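Local coordinates for hypothetical protein SpyM3_0169 (Streptococcus pyogenes, PDB 1PG6) that is of unknown function but belongs to the AIM24 family of the cupin clan and carries two bound calcium ions on a framework rich in beta sheet, at residues V36-G41 and T83-N88; I28-G33 and G91-A96; L121-S126 and G156-N161; S76-F81 and A127-E132; Y113-G118 and M150-L155. All coordinates share one frame; numbering follows the deposited sequence.

Contact 1. Residues V36-G41 and T83-N88; sequences VYLQQG and TQAMSN. With CA (calcium ion), chain C.
Val-36 and Leu-38 pair with Ala-85 and Thr-83 in an antiparallel beta ladder inside a six-stranded sheet, and four backbone hydrogen bonds join the strands. At one end Val-36 N donates to Ala-85 O while Val-36 O accepts from Ala-85 N at 2.9 Å. At the other, Leu-38 N gives to Thr-83 O at 2.7 Å and Leu-38 O takes the N-H of Thr-83. Tyr-37 and Gln-84 form the non-hydrogen-bonded pair between them; their backbones bond outward instead, to Leu-123 and Asn-53 on the flanking strands. The Gln-84 side chain, with CG anti to the backbone N (chi1 -170°), runs beside that of Tyr-37. Its NE2 sits 3.0 Å above the plane of the Tyr-37 ring, over the ring centre, with amide and ring planes 41° apart. This places the amide nitrogen against the ring face. On the other face, shared by Val-36, Leu-38, Thr-83 and Ala-85, Leu-38 CD2 packs on Ala-85 CB at 3.8 Å. Past the strand, the chain turns at Gly-41, whose carbonyl O, like that of Met-43, binds a calcium ion; the Gly-41 O to calcium distance is 2.5 Å.

Contact 2. Residues I28-G33 and G91-A96; sequences IDLEHG and GKLALA
The side chains of Asp-29 and Lys-92 lie side by side and point the same way, on one face of an antiparallel strand pair, and the aspartate meets the aliphatic part of the lysine rather than its ammonium. Asp-29 OD2 is 3.2 Å from Lys-92 CG and also close to CD and CE, whereas NZ of the lysine, extended beyond CG, lies 4.5 Å from Asp-29 OD2, beyond a salt bridge; any attraction between the charges is probably modest. A water donates to Asp-29 OD2 at 2.8 Å and to Gly-91 O, tying the carboxylate to the partner backbone, and Asp-29 OD1 makes a long, weak ion pair with Arg-14.

The side chains that meet on the other face are apolar. Leu-93 CG, set between its backbone N and carbonyl carbon (chi1 71°), lies 4.1 Å from Ile-28 CB. Leu-93 CD2 touches two residues of the facing strand: Ile-28 CB at 3.7 Å and Leu-30 CD1 at 3.8 Å. In both cases the side chains cross at a slant. Further along, Ile-28 CD1 touches Leu-95 CD1 at 3.8 Å. Gly-91, opposite Leu-30, brings no side chain to this layer. Four backbone bonds hold the register, Ile-28 with Leu-93 and Leu-30 with Gly-91, the bond from Gly-91 N to Leu-30 O being almost straight at 174°.

Leu-30 and Leu-93 also touch Ser-87 and Ala-85 of the six-stranded sheet: an apolar face packed on a second sheet, as in a beta sandwich, and consistent with the cupin clan.

Contact 3. Residues L121-S126 and G156-N161; sequences LALDGS and GTLLAN. With CA (calcium ion), chain B.
Asp-124 reaches across from strand 120-124 to its neighbour 156-161 in the six-stranded antiparallel sheet that also holds 35-39. Its CB lies against Gly-156 CA at 3.9 Å, where the glycine has no side chain to collide with it. CG is near the same CA and Thr-157 N. At the tip, OD1 accepts the N-H of Thr-157 at 2.8 Å through its anti lone pair, the one turned away from OD2. OD1 also takes a hydrogen from a water at 2.6 Å, and that water accepts from Thr-157 OG1. OD2 turns to the backbone N of Met-13. The carboxylate thus takes the N-H of Thr-157 at the strand end, a role a main-chain carbonyl would usually fill, while Asp-124 N still bonds to Thr-157 O. Farther along, Leu-121 N and Ala-122 N both donate to Leu-159 O, at 3.0 and 3.2 Å, making a classic beta bulge. Ala-122 CB packs on Leu-159 CD1 at 3.9 Å. Beyond the bulge, Asn-161 OD1 binds a calcium ion at 2.7 Å, alongside Thr-99 and Ser-162, and its ND2 bonds to Gly-118 O. Each oxygen of the buried Asp-124 carboxylate therefore has a hydrogen-bond donor, a setting expected to stabilise its negative charge.

Contact 4. Residues S76-F81 and A127-E132; sequences SGESMF and AQYKME
Tyr-129 OH is gripped by two groups: the backbone N-H of Ser-79 donates to it at 2.9 Å, nearly straight at 167°, and a water lies 2.8 Å away from the same OH. Both lie at the edge of the Tyr-129 ring, near its plane. CG of the tyrosine stands between the backbone N and the carbonyl carbon (chi1 79°), which starts the ring off toward the loop. The water also makes a weak bond to Glu-78 OE1, and CB of Glu-78 packs beside the hydroxyl. A second bond joins the backbones: Met-131 N donates to a lone pair of Gly-77 O, in the carbonyl plane, at 2.9 Å. The bent side chain of Met-131, a selenomethionine, folds over the loop, with CG 3.1 Å from Gly-77 O and SE 4.1 Å from Ser-79 CB. Gly-77, with no side chain, passes close to strand 128-133 beside Lys-130. Ser-79 OG accepts from Phe-81 N at 3.1 Å, and Tyr-129 and Met-131 in turn rest on Met-150 of the neighbouring strand. The loop thus leaves helix 67-76 through a glycine of positive phi, docks on the edge strand of a six-stranded sheet, and closes with an ST turn at Ser-79.

Contact 5. Residues Y113-G118 and M150-L155; sequences YRLNDG and MTTEGL
In the six-stranded sheet that also includes 128-133 and 183-187, strands 113-116 and 148-153 run antiparallel, Leu-115 facing Met-150 as a hydrogen-bonded pair and Arg-114 facing Thr-151 as a non-hydrogen-bonded one. Met-150 N donates to Leu-115 O, and Thr-152 N to Tyr-113 O, each at 2.9 Å. The ladder's next link is made by a side chain: Tyr-113 N donates to Thr-152 OG1 at 3.0 Å, almost straight at 175°. This hydroxyl lies between its own backbone N and carbonyl carbon (chi1 66°). On one face Arg-114 and Thr-151 lie alongside each other, pointing the same way. The Arg-114 chain passes its CG within 3.3 Å of Thr-151 OG1 and then brings NH1 back to donate to that oxygen at 2.8 Å; the oxygen lies at the guanidinium edge, 20° out of its plane. Trp-186 and Arg-188 also touch the arginine side chain. On the other face Leu-115 and Met-150, a selenomethionine, meet with their side chains slanted across each other; Leu-115 CD1 touches both Met-150 CG and Thr-152 CG2, each at 4.1 Å. The two threonines do different work: Thr-151 accepts from a cationic side chain, Thr-152 accepts from Tyr-113 N while giving its own hydrogen to Gln-112 OE1.

How the contacts relate
Contacts 1 and 3 belong to one six-stranded sheet: strands 35-39 and 120-124 are neighbours there, joined by Tyr-37 N to Leu-123 O (2.8 Å) and Gln-39 N to Leu-121 O (2.9 Å). Contact 2, its centre 9 Å from that of contact 1, brings in the four-stranded sheet, with Leu-95 CD1 3.9 Å from Ala-122 CB of contact 3. Contact 5 lies in the second six-stranded sheet, whose edge strand 128-133 carries contact 4; Lys-130 O accepts from Thr-151 N at 2.9 Å. Contacts 3 and 5, centres 9 Å apart, touch through Leu-158 CD2 and Leu-115 CD2 (3.9 Å). Contacts 1 and 3 each supply a ligand to a different calcium ion; contacts 2, 4 and 5 supply none.

Contact 1. Residues V36-G41 and T83-N88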
# COMPACT_ATOMS: atom_id res chain seq x y z
N VAL A 36 -0.39 -15.17 0.97
CA VAL A 36 -0.75 -13.78 0.80
C VAL A 36 0.36 -12.88 1.30
O VAL A 36 0.99 -13.16 2.32
CB VAL A 36 -2.05 -13.44 1.57
CG1 VAL A 36 -1.90 -13.78 3.04
CG2 VAL A 36 -2.40 -11.97 1.39
N TYR A 37 0.61 -11.80 0.56
CA TYR A 37 1.62 -10.82 0.94
C TYR A 37 0.90 -9.86 1.88
O TYR A 37 -0.26 -9.52 1.65
CB TYR A 37 2.11 -10.03 -0.27
CG TYR A 37 2.81 -10.84 -1.34
CD1 TYR A 37 2.09 -11.43 -2.38
CD2 TYR A 37 4.19 -11.01 -1.31
CE1 TYR A 37 2.75 -12.16 -3.38
CE2 TYR A 37 4.85 -11.74 -2.30
CZ TYR A 37 4.13 -12.31 -3.33
OH TYR A 37 4.78 -13.01 -4.32
N LEU A 38 1.58 -9.41 2.93
CA LEU A 38 0.95 -8.49 3.87
C LEU A 38 1.88 -7.41 4.40
O LEU A 38 3.10 -7.58 4.49
CB LEU A 38 0.36 -9.26 5.06
CG LEU A 38 1.32 -10.17 5.83
CD1 LEU A 38 1.24 -9.90 7.32
CD2 LEU A 38 0.95 -11.61 5.52
N GLN A 39 1.27 -6.28 4.75
CA GLN A 39 1.96 -5.14 5.32
C GLN A 39 2.68 -5.63 6.57
O GLN A 39 2.07 -6.25 7.44
CB GLN A 39 0.93 -4.07 5.68
CG GLN A 39 1.45 -2.89 6.48
CD GLN A 39 0.32 -1.98 6.92
OE1 GLN A 39 -0.19 -1.18 6.14
NE2 GLN A 39 -0.10 -2.13 8.18
N GLN A 40 3.98 -5.36 6.66
CA GLN A 40 4.74 -5.81 7.82
C GLN A 40 4.05 -5.38 9.10
O GLN A 40 3.66 -4.22 9.25
CB GLN A 40 6.16 -5.25 7.80
CG GLN A 40 7.04 -5.84 8.89
CD GLN A 40 8.30 -5.05 9.12
OE1 GLN A 40 9.24 -5.53 9.76
NE2 GLN A 40 8.34 -3.81 8.63
N GLY A 41 3.88 -6.32 10.03
CA GLY A 41 3.26 -6.03 11.30
C GLY A 41 1.74 -5.97 11.32
O GLY A 41 1.16 -5.75 12.37
N THR A 83 5.62 -8.95 4.23
CA THR A 83 5.86 -10.34 4.63
C THR A 83 4.86 -11.23 3.92
O THR A 83 3.93 -10.75 3.26
CB THR A 83 5.74 -10.52 6.15
OG1 THR A 83 4.44 -10.09 6.59
CG2 THR A 83 6.79 -9.69 6.87
N GLN A 84 5.03 -12.54 4.04
CA GLN A 84 4.11 -13.45 3.38
C GLN A 84 3.66 -14.56 4.32
O GLN A 84 4.47 -15.15 5.03
CB GLN A 84 4.76 -14.04 2.13
CG GLN A 84 3.80 -14.81 1.23
CD GLN A 84 4.30 -14.93 -0.20
OE1 GLN A 84 5.39 -15.45 -0.45
NE2 GLN A 84 3.50 -14.45 -1.15
N ALA A 85 2.36 -14.82 4.31
CA ALA A 85 1.78 -15.86 5.15
C ALA A 85 1.43 -17.05 4.28
O ALA A 85 0.82 -16.90 3.23
CB ALA A 85 0.54 -15.33 5.85
N MSE A 86 1.84 -18.24 4.72
CA MSE A 86 1.55 -19.48 3.99
C MSE A 86 0.67 -20.39 4.82
O MSE A 86 0.82 -20.46 6.04
CB MSE A 86 2.85 -20.21 3.62
CG MSE A 86 3.56 -19.66 2.40
SE MSE A 86 4.44 -17.97 2.70
CE MSE A 86 6.27 -18.60 2.74
N SER A 87 -0.23 -21.11 4.16
CA SER A 87 -1.14 -22.01 4.85
C SER A 87 -0.93 -23.48 4.48
O SER A 87 -0.77 -23.82 3.31
CB SER A 87 -2.59 -21.62 4.55
OG SER A 87 -3.50 -22.39 5.30
N ASN A 88 -0.91 -24.33 5.50
CA ASN A 88 -0.75 -25.77 5.32
C ASN A 88 -2.11 -26.35 5.69
O ASN A 88 -2.37 -26.68 6.85
CB ASN A 88 0.34 -26.29 6.27
CG ASN A 88 0.76 -27.71 5.95
OD1 ASN A 88 1.75 -28.21 6.49
ND2 ASN A 88 0.02 -28.37 5.07
CA CA C . 0.69 -7.10 14.40
O HOH W 1 2.72 -5.89 15.31

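Contact 2. Residues I28-G33 and G91-A96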
# COMPACT_ATOMS: atom_id res chain seq x y z
N ILE A 28 -9.10 -13.28 6.70
CA ILE A 28 -8.71 -13.96 5.47
C ILE A 28 -8.68 -15.47 5.61
O ILE A 28 -8.11 -16.01 6.56
CB ILE A 28 -7.30 -13.49 5.02
CG1 ILE A 28 -7.33 -11.98 4.73
CG2 ILE A 28 -6.84 -14.26 3.80
CD1 ILE A 28 -5.97 -11.41 4.40
N ASP A 29 -9.30 -16.16 4.65
CA ASP A 29 -9.31 -17.62 4.64
C ASP A 29 -8.38 -18.09 3.54
O ASP A 29 -8.51 -17.68 2.39
CB ASP A 29 -10.72 -18.17 4.39
CG ASP A 29 -11.63 -18.02 5.59
OD1 ASP A 29 -12.48 -17.11 5.59
OD2 ASP A 29 -11.48 -18.81 6.54
N LEU A 30 -7.44 -18.95 3.91
CA LEU A 30 -6.47 -19.49 2.96
C LEU A 30 -6.64 -20.99 2.80
O LEU A 30 -6.72 -21.72 3.78
CB LEU A 30 -5.04 -19.20 3.44
CG LEU A 30 -4.56 -17.75 3.46
CD1 LEU A 30 -3.13 -17.71 4.00
CD2 LEU A 30 -4.62 -17.16 2.07
N GLU A 31 -6.69 -21.44 1.55
CA GLU A 31 -6.82 -22.86 1.27
C GLU A 31 -5.43 -23.47 1.37
O GLU A 31 -4.44 -22.75 1.48
CB GLU A 31 -7.37 -23.08 -0.14
CG GLU A 31 -8.88 -23.02 -0.24
CD GLU A 31 -9.39 -23.44 -1.61
OE1 GLU A 31 -9.28 -22.63 -2.56
OE2 GLU A 31 -9.88 -24.58 -1.74
N HIS A 32 -5.36 -24.80 1.33
CA HIS A 32 -4.08 -25.48 1.42
C HIS A 32 -3.15 -24.96 0.33
O HIS A 32 -3.55 -24.84 -0.83
CB HIS A 32 -4.27 -26.99 1.26
CG HIS A 32 -2.99 -27.76 1.32
ND1 HIS A 32 -2.15 -27.73 2.42
CD2 HIS A 32 -2.39 -28.57 0.42
CE1 HIS A 32 -1.10 -28.49 2.19
NE2 HIS A 32 -1.22 -29.01 0.98
N GLY A 33 -1.92 -24.63 0.71
CA GLY A 33 -0.96 -24.13 -0.26
C GLY A 33 -1.15 -22.67 -0.63
O GLY A 33 -0.37 -22.11 -1.40
N GLY A 91 -6.55 -22.57 6.44
CA GLY A 91 -6.13 -21.70 7.52
C GLY A 91 -6.81 -20.35 7.53
O GLY A 91 -7.44 -19.95 6.55
N LYS A 92 -6.67 -19.63 8.64
CA LYS A 92 -7.27 -18.32 8.79
C LYS A 92 -6.32 -17.33 9.44
O LYS A 92 -5.43 -17.70 10.21
CB LYS A 92 -8.54 -18.41 9.64
CG LYS A 92 -9.62 -19.32 9.10
CD LYS A 92 -10.81 -19.36 10.04
CE LYS A 92 -11.88 -20.33 9.56
NZ LYS A 92 -13.05 -20.35 10.48
N LEU A 93 -6.49 -16.05 9.12
CA LEU A 93 -5.67 -15.02 9.72
C LEU A 93 -6.44 -13.71 9.63
O LEU A 93 -7.35 -13.58 8.81
CB LEU A 93 -4.31 -14.89 9.04
CG LEU A 93 -4.19 -14.30 7.63
CD1 LEU A 93 -2.77 -13.78 7.43
CD2 LEU A 93 -4.52 -15.35 6.58
N ALA A 94 -6.09 -12.76 10.48
CA ALA A 94 -6.76 -11.47 10.48
C ALA A 94 -5.69 -10.40 10.45
O ALA A 94 -4.67 -10.51 11.14
CB ALA A 94 -7.62 -11.33 11.74
N LEU A 95 -5.92 -9.36 9.65
CA LEU A 95 -4.98 -8.26 9.52
C LEU A 95 -5.62 -6.95 9.94
O LEU A 95 -6.83 -6.78 9.85
CB LEU A 95 -4.54 -8.10 8.06
CG LEU A 95 -3.97 -9.31 7.33
CD1 LEU A 95 -3.59 -8.90 5.90
CD2 LEU A 95 -2.77 -9.84 8.09
N ALA A 96 -4.78 -6.02 10.37
CA ALA A 96 -5.23 -4.70 10.77
C ALA A 96 -4.31 -3.67 10.13
O ALA A 96 -3.09 -3.81 10.16
CB ALA A 96 -5.17 -4.56 12.29
O HOH W 2 -10.12 -21.23 6.24

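Contact 3. Residues L121-S126 and G156-N161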
# COMPACT_ATOMS: atom_id res chain seq x y z
N LEU A 121 -1.83 -3.10 2.04
CA LEU A 121 -2.23 -3.92 3.18
C LEU A 121 -2.04 -5.40 2.88
O LEU A 121 -1.44 -6.12 3.68
CB LEU A 121 -3.70 -3.66 3.57
CG LEU A 121 -4.21 -4.59 4.67
CD1 LEU A 121 -3.30 -4.51 5.89
CD2 LEU A 121 -5.64 -4.22 5.06
N ALA A 122 -2.54 -5.86 1.74
CA ALA A 122 -2.42 -7.27 1.38
C ALA A 122 -2.55 -7.52 -0.11
O ALA A 122 -3.11 -6.72 -0.86
CB ALA A 122 -3.46 -8.09 2.14
N LEU A 123 -2.03 -8.67 -0.54
CA LEU A 123 -2.06 -9.03 -1.94
C LEU A 123 -2.04 -10.54 -2.10
O LEU A 123 -1.27 -11.23 -1.44
CB LEU A 123 -0.85 -8.43 -2.66
CG LEU A 123 -0.71 -8.72 -4.16
CD1 LEU A 123 -1.82 -8.02 -4.93
CD2 LEU A 123 0.65 -8.23 -4.64
N ASP A 124 -2.91 -11.06 -2.96
CA ASP A 124 -2.97 -12.49 -3.22
C ASP A 124 -1.59 -13.01 -3.61
O ASP A 124 -0.86 -12.35 -4.35
CB ASP A 124 -3.96 -12.77 -4.35
CG ASP A 124 -5.25 -13.37 -3.86
OD1 ASP A 124 -6.32 -12.79 -4.14
OD2 ASP A 124 -5.20 -14.42 -3.19
N GLY A 125 -1.24 -14.18 -3.10
CA GLY A 125 0.06 -14.76 -3.41
C GLY A 125 0.17 -15.08 -4.89
O GLY A 125 1.26 -15.25 -5.42
N SER A 126 -0.98 -15.15 -5.57
CA SER A 126 -1.01 -15.44 -6.99
C SER A 126 -0.61 -14.22 -7.81
O SER A 126 -0.24 -14.34 -8.98
CB SER A 126 -2.41 -15.89 -7.40
OG SER A 126 -3.37 -14.88 -7.12
N GLY A 156 -5.75 -11.76 -8.97
CA GLY A 156 -5.93 -11.83 -7.53
C GLY A 156 -6.56 -10.58 -6.97
O GLY A 156 -7.09 -9.74 -7.71
N THR A 157 -6.53 -10.45 -5.65
CA THR A 157 -7.10 -9.29 -5.00
C THR A 157 -6.04 -8.48 -4.28
O THR A 157 -5.14 -9.04 -3.66
CB THR A 157 -8.15 -9.70 -3.95
OG1 THR A 157 -9.20 -10.43 -4.59
CG2 THR A 157 -8.73 -8.46 -3.28
N LEU A 158 -6.16 -7.16 -4.37
CA LEU A 158 -5.25 -6.24 -3.70
C LEU A 158 -6.07 -5.53 -2.63
O LEU A 158 -7.20 -5.10 -2.90
CB LEU A 158 -4.72 -5.19 -4.68
CG LEU A 158 -4.15 -3.91 -4.04
CD1 LEU A 158 -2.80 -4.21 -3.39
CD2 LEU A 158 -3.99 -2.83 -5.10
N LEU A 159 -5.54 -5.44 -1.42
CA LEU A 159 -6.23 -4.73 -0.36
C LEU A 159 -5.38 -3.49 -0.06
O LEU A 159 -4.21 -3.60 0.29
CB LEU A 159 -6.34 -5.59 0.91
CG LEU A 159 -7.18 -6.87 0.84
CD1 LEU A 159 -7.27 -7.51 2.23
CD2 LEU A 159 -8.58 -6.55 0.33
N ALA A 160 -5.98 -2.31 -0.22
CA ALA A 160 -5.29 -1.05 0.05
C ALA A 160 -5.95 -0.44 1.28
O ALA A 160 -7.13 -0.70 1.55
CB ALA A 160 -5.42 -0.11 -1.15
N ASN A 161 -5.20 0.36 2.03
CA ASN A 161 -5.75 0.97 3.25
C ASN A 161 -5.48 2.48 3.24
O ASN A 161 -4.49 2.93 2.69
CB ASN A 161 -5.08 0.34 4.47
CG ASN A 161 -3.68 0.89 4.69
OD1 ASN A 161 -3.52 1.91 5.37
ND2 ASN A 161 -2.69 0.25 4.11
CA CA B . -5.26 2.60 7.28
O HOH W 3 -8.93 -13.09 -4.04
O HOH W 4 -7.48 1.47 7.41

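Contact 4. Residues S76-F81 and A127-E132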
# COMPACT_ATOMS: atom_id res chain seq x y z
N SER A 76 15.70 -6.72 -6.78
CA SER A 76 14.57 -7.54 -7.19
C SER A 76 13.30 -6.69 -7.22
O SER A 76 12.27 -7.11 -7.76
CB SER A 76 14.38 -8.72 -6.23
OG SER A 76 14.00 -8.26 -4.94
N GLY A 77 13.38 -5.50 -6.64
CA GLY A 77 12.23 -4.61 -6.60
C GLY A 77 11.25 -4.98 -5.51
O GLY A 77 10.12 -4.50 -5.49
N GLU A 78 11.68 -5.85 -4.59
CA GLU A 78 10.84 -6.28 -3.49
C GLU A 78 10.94 -5.32 -2.31
O GLU A 78 11.86 -4.50 -2.25
CB GLU A 78 11.24 -7.69 -3.04
CG GLU A 78 10.94 -8.78 -4.06
CD GLU A 78 11.41 -10.14 -3.60
OE1 GLU A 78 11.02 -10.56 -2.49
OE2 GLU A 78 12.17 -10.79 -4.34
N SER A 79 10.01 -5.44 -1.37
CA SER A 79 10.00 -4.57 -0.20
C SER A 79 10.31 -5.35 1.07
O SER A 79 9.84 -6.47 1.26
CB SER A 79 8.63 -3.90 -0.06
OG SER A 79 8.58 -3.11 1.12
N MSE A 80 11.12 -4.74 1.93
CA MSE A 80 11.49 -5.37 3.19
C MSE A 80 10.36 -5.21 4.20
O MSE A 80 10.38 -5.82 5.26
CB MSE A 80 12.77 -4.73 3.74
CG MSE A 80 14.03 -5.10 2.99
SE MSE A 80 14.48 -6.96 3.23
CE MSE A 80 13.48 -7.70 1.77
N PHE A 81 9.37 -4.38 3.86
CA PHE A 81 8.25 -4.14 4.75
C PHE A 81 7.00 -4.92 4.36
O PHE A 81 5.88 -4.57 4.74
CB PHE A 81 7.95 -2.64 4.81
CG PHE A 81 9.16 -1.81 5.11
CD1 PHE A 81 9.94 -1.30 4.08
CD2 PHE A 81 9.57 -1.59 6.42
CE1 PHE A 81 11.11 -0.58 4.34
CE2 PHE A 81 10.73 -0.87 6.70
CZ PHE A 81 11.50 -0.37 5.66
N ALA A 127 -0.67 -13.04 -7.20
CA ALA A 127 -0.31 -11.81 -7.88
C ALA A 127 1.15 -11.46 -7.64
O ALA A 127 1.84 -12.12 -6.87
CB ALA A 127 -1.21 -10.66 -7.41
N GLN A 128 1.61 -10.41 -8.31
CA GLN A 128 3.00 -9.97 -8.19
C GLN A 128 3.04 -8.45 -8.00
O GLN A 128 2.05 -7.76 -8.25
CB GLN A 128 3.75 -10.34 -9.47
CG GLN A 128 5.27 -10.39 -9.33
CD GLN A 128 5.77 -11.73 -8.82
OE1 GLN A 128 6.95 -11.89 -8.51
NE2 GLN A 128 4.87 -12.71 -8.74
N TYR A 129 4.17 -7.94 -7.55
CA TYR A 129 4.31 -6.50 -7.35
C TYR A 129 5.76 -6.07 -7.53
O TYR A 129 6.68 -6.89 -7.42
CB TYR A 129 3.83 -6.11 -5.94
CG TYR A 129 4.84 -6.38 -4.85
CD1 TYR A 129 5.82 -5.44 -4.53
CD2 TYR A 129 4.83 -7.58 -4.15
CE1 TYR A 129 6.78 -5.70 -3.55
CE2 TYR A 129 5.78 -7.85 -3.16
CZ TYR A 129 6.75 -6.91 -2.87
OH TYR A 129 7.69 -7.17 -1.90
N LYS A 130 5.95 -4.80 -7.82
CA LYS A 130 7.28 -4.25 -7.97
C LYS A 130 7.31 -2.87 -7.33
O LYS A 130 6.32 -2.13 -7.39
CB LYS A 130 7.65 -4.13 -9.45
CG LYS A 130 9.07 -3.64 -9.67
CD LYS A 130 9.36 -3.42 -11.15
CE LYS A 130 10.79 -2.92 -11.35
NZ LYS A 130 11.04 -1.66 -10.58
N MSE A 131 8.43 -2.54 -6.71
CA MSE A 131 8.62 -1.24 -6.06
C MSE A 131 9.48 -0.37 -6.97
O MSE A 131 10.42 -0.87 -7.60
CB MSE A 131 9.34 -1.41 -4.72
CG MSE A 131 8.68 -2.37 -3.74
SE MSE A 131 6.92 -1.78 -3.18
CE MSE A 131 7.43 -0.21 -2.19
N GLU A 132 9.17 0.92 -7.03
CA GLU A 132 9.95 1.84 -7.85
C GLU A 132 10.18 3.16 -7.14
O GLU A 132 9.23 3.82 -6.71
CB GLU A 132 9.25 2.12 -9.18
CG GLU A 132 9.94 3.20 -10.01
CD GLU A 132 9.13 3.65 -11.21
OE1 GLU A 132 8.94 2.84 -12.14
OE2 GLU A 132 8.68 4.82 -11.22
O HOH W 5 8.00 -9.79 -1.08

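Contact 5. Residues Y113-G118 and M150-L155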
# COMPACT_ATOMS: atom_id res chain seq x y z
N TYR A 113 -3.01 -1.63 -10.46
CA TYR A 113 -2.89 -0.37 -9.74
C TYR A 113 -1.50 -0.07 -9.23
O TYR A 113 -0.65 -0.95 -9.12
CB TYR A 113 -3.84 -0.36 -8.54
CG TYR A 113 -5.30 -0.58 -8.89
CD1 TYR A 113 -5.81 -1.87 -9.07
CD2 TYR A 113 -6.15 0.50 -9.08
CE1 TYR A 113 -7.14 -2.07 -9.46
CE2 TYR A 113 -7.48 0.32 -9.47
CZ TYR A 113 -7.96 -0.96 -9.66
OH TYR A 113 -9.26 -1.14 -10.08
N ARG A 114 -1.28 1.21 -8.91
CA ARG A 114 -0.04 1.68 -8.33
C ARG A 114 -0.48 2.22 -6.97
O ARG A 114 -1.62 2.70 -6.83
CB ARG A 114 0.59 2.80 -9.18
CG ARG A 114 0.92 2.40 -10.61
CD ARG A 114 1.77 3.47 -11.29
NE ARG A 114 1.78 3.36 -12.76
CZ ARG A 114 2.55 2.53 -13.45
NH1 ARG A 114 3.39 1.71 -12.83
NH2 ARG A 114 2.48 2.52 -14.78
N LEU A 115 0.38 2.11 -5.97
CA LEU A 115 0.05 2.58 -4.63
C LEU A 115 1.21 3.30 -3.98
O LEU A 115 2.37 2.96 -4.20
CB LEU A 115 -0.34 1.42 -3.72
CG LEU A 115 -1.28 0.32 -4.21
CD1 LEU A 115 -0.51 -0.64 -5.10
CD2 LEU A 115 -1.84 -0.42 -3.00
N ASN A 116 0.88 4.29 -3.16
CA ASN A 116 1.87 5.04 -2.42
C ASN A 116 2.31 4.25 -1.20
O ASN A 116 1.64 3.29 -0.80
CB ASN A 116 1.29 6.36 -1.94
CG ASN A 116 1.50 7.47 -2.92
OD1 ASN A 116 0.60 8.27 -3.20
ND2 ASN A 116 2.71 7.54 -3.47
N ASP A 117 3.42 4.67 -0.61
CA ASP A 117 3.95 4.03 0.59
C ASP A 117 2.93 4.13 1.71
O ASP A 117 2.38 5.20 1.98
CB ASP A 117 5.24 4.71 1.06
CG ASP A 117 6.46 4.22 0.33
OD1 ASP A 117 6.59 2.99 0.13
OD2 ASP A 117 7.31 5.07 -0.03
N GLY A 118 2.71 3.00 2.37
CA GLY A 118 1.78 2.96 3.47
C GLY A 118 0.38 2.57 3.06
O GLY A 118 -0.43 2.23 3.91
N MSE A 150 4.38 1.36 -5.51
CA MSE A 150 4.19 -0.06 -5.78
C MSE A 150 3.24 -0.25 -6.95
O MSE A 150 2.22 0.44 -7.05
CB MSE A 150 3.59 -0.74 -4.54
CG MSE A 150 3.25 -2.21 -4.72
SE MSE A 150 2.33 -2.93 -3.18
CE MSE A 150 3.63 -2.48 -1.85
N THR A 151 3.57 -1.17 -7.84
CA THR A 151 2.71 -1.46 -8.99
C THR A 151 2.40 -2.95 -9.00
O THR A 151 3.30 -3.78 -8.85
CB THR A 151 3.38 -1.06 -10.32
OG1 THR A 151 3.52 0.37 -10.38
CG2 THR A 151 2.54 -1.52 -11.50
N THR A 152 1.13 -3.28 -9.16
CA THR A 152 0.68 -4.67 -9.17
C THR A 152 0.69 -5.30 -10.55
O THR A 152 0.76 -4.61 -11.57
CB THR A 152 -0.76 -4.80 -8.63
OG1 THR A 152 -1.67 -4.15 -9.52
CG2 THR A 152 -0.87 -4.16 -7.25
N GLU A 153 0.59 -6.63 -10.57
CA GLU A 153 0.56 -7.40 -11.80
C GLU A 153 -0.04 -8.76 -11.45
O GLU A 153 0.02 -9.19 -10.30
CB GLU A 153 1.98 -7.59 -12.34
CG GLU A 153 2.06 -8.42 -13.61
CD GLU A 153 3.49 -8.67 -14.05
OE1 GLU A 153 4.25 -9.29 -13.27
OE2 GLU A 153 3.86 -8.26 -15.17
N GLY A 154 -0.65 -9.41 -12.44
CA GLY A 154 -1.23 -10.72 -12.20
C GLY A 154 -2.69 -10.74 -11.81
O GLY A 154 -3.37 -9.71 -11.84
N LEU A 155 -3.17 -11.92 -11.45
CA LEU A 155 -4.56 -12.11 -11.04
C LEU A 155 -4.64 -12.22 -9.53
O LEU A 155 -3.73 -12.73 -8.88
CB LEU A 155 -5.13 -13.38 -11.68
CG LEU A 155 -5.08 -13.47 -13.21
CD1 LEU A 155 -5.69 -14.79 -13.66
CD2 LEU A 155 -5.83 -12.31 -13.83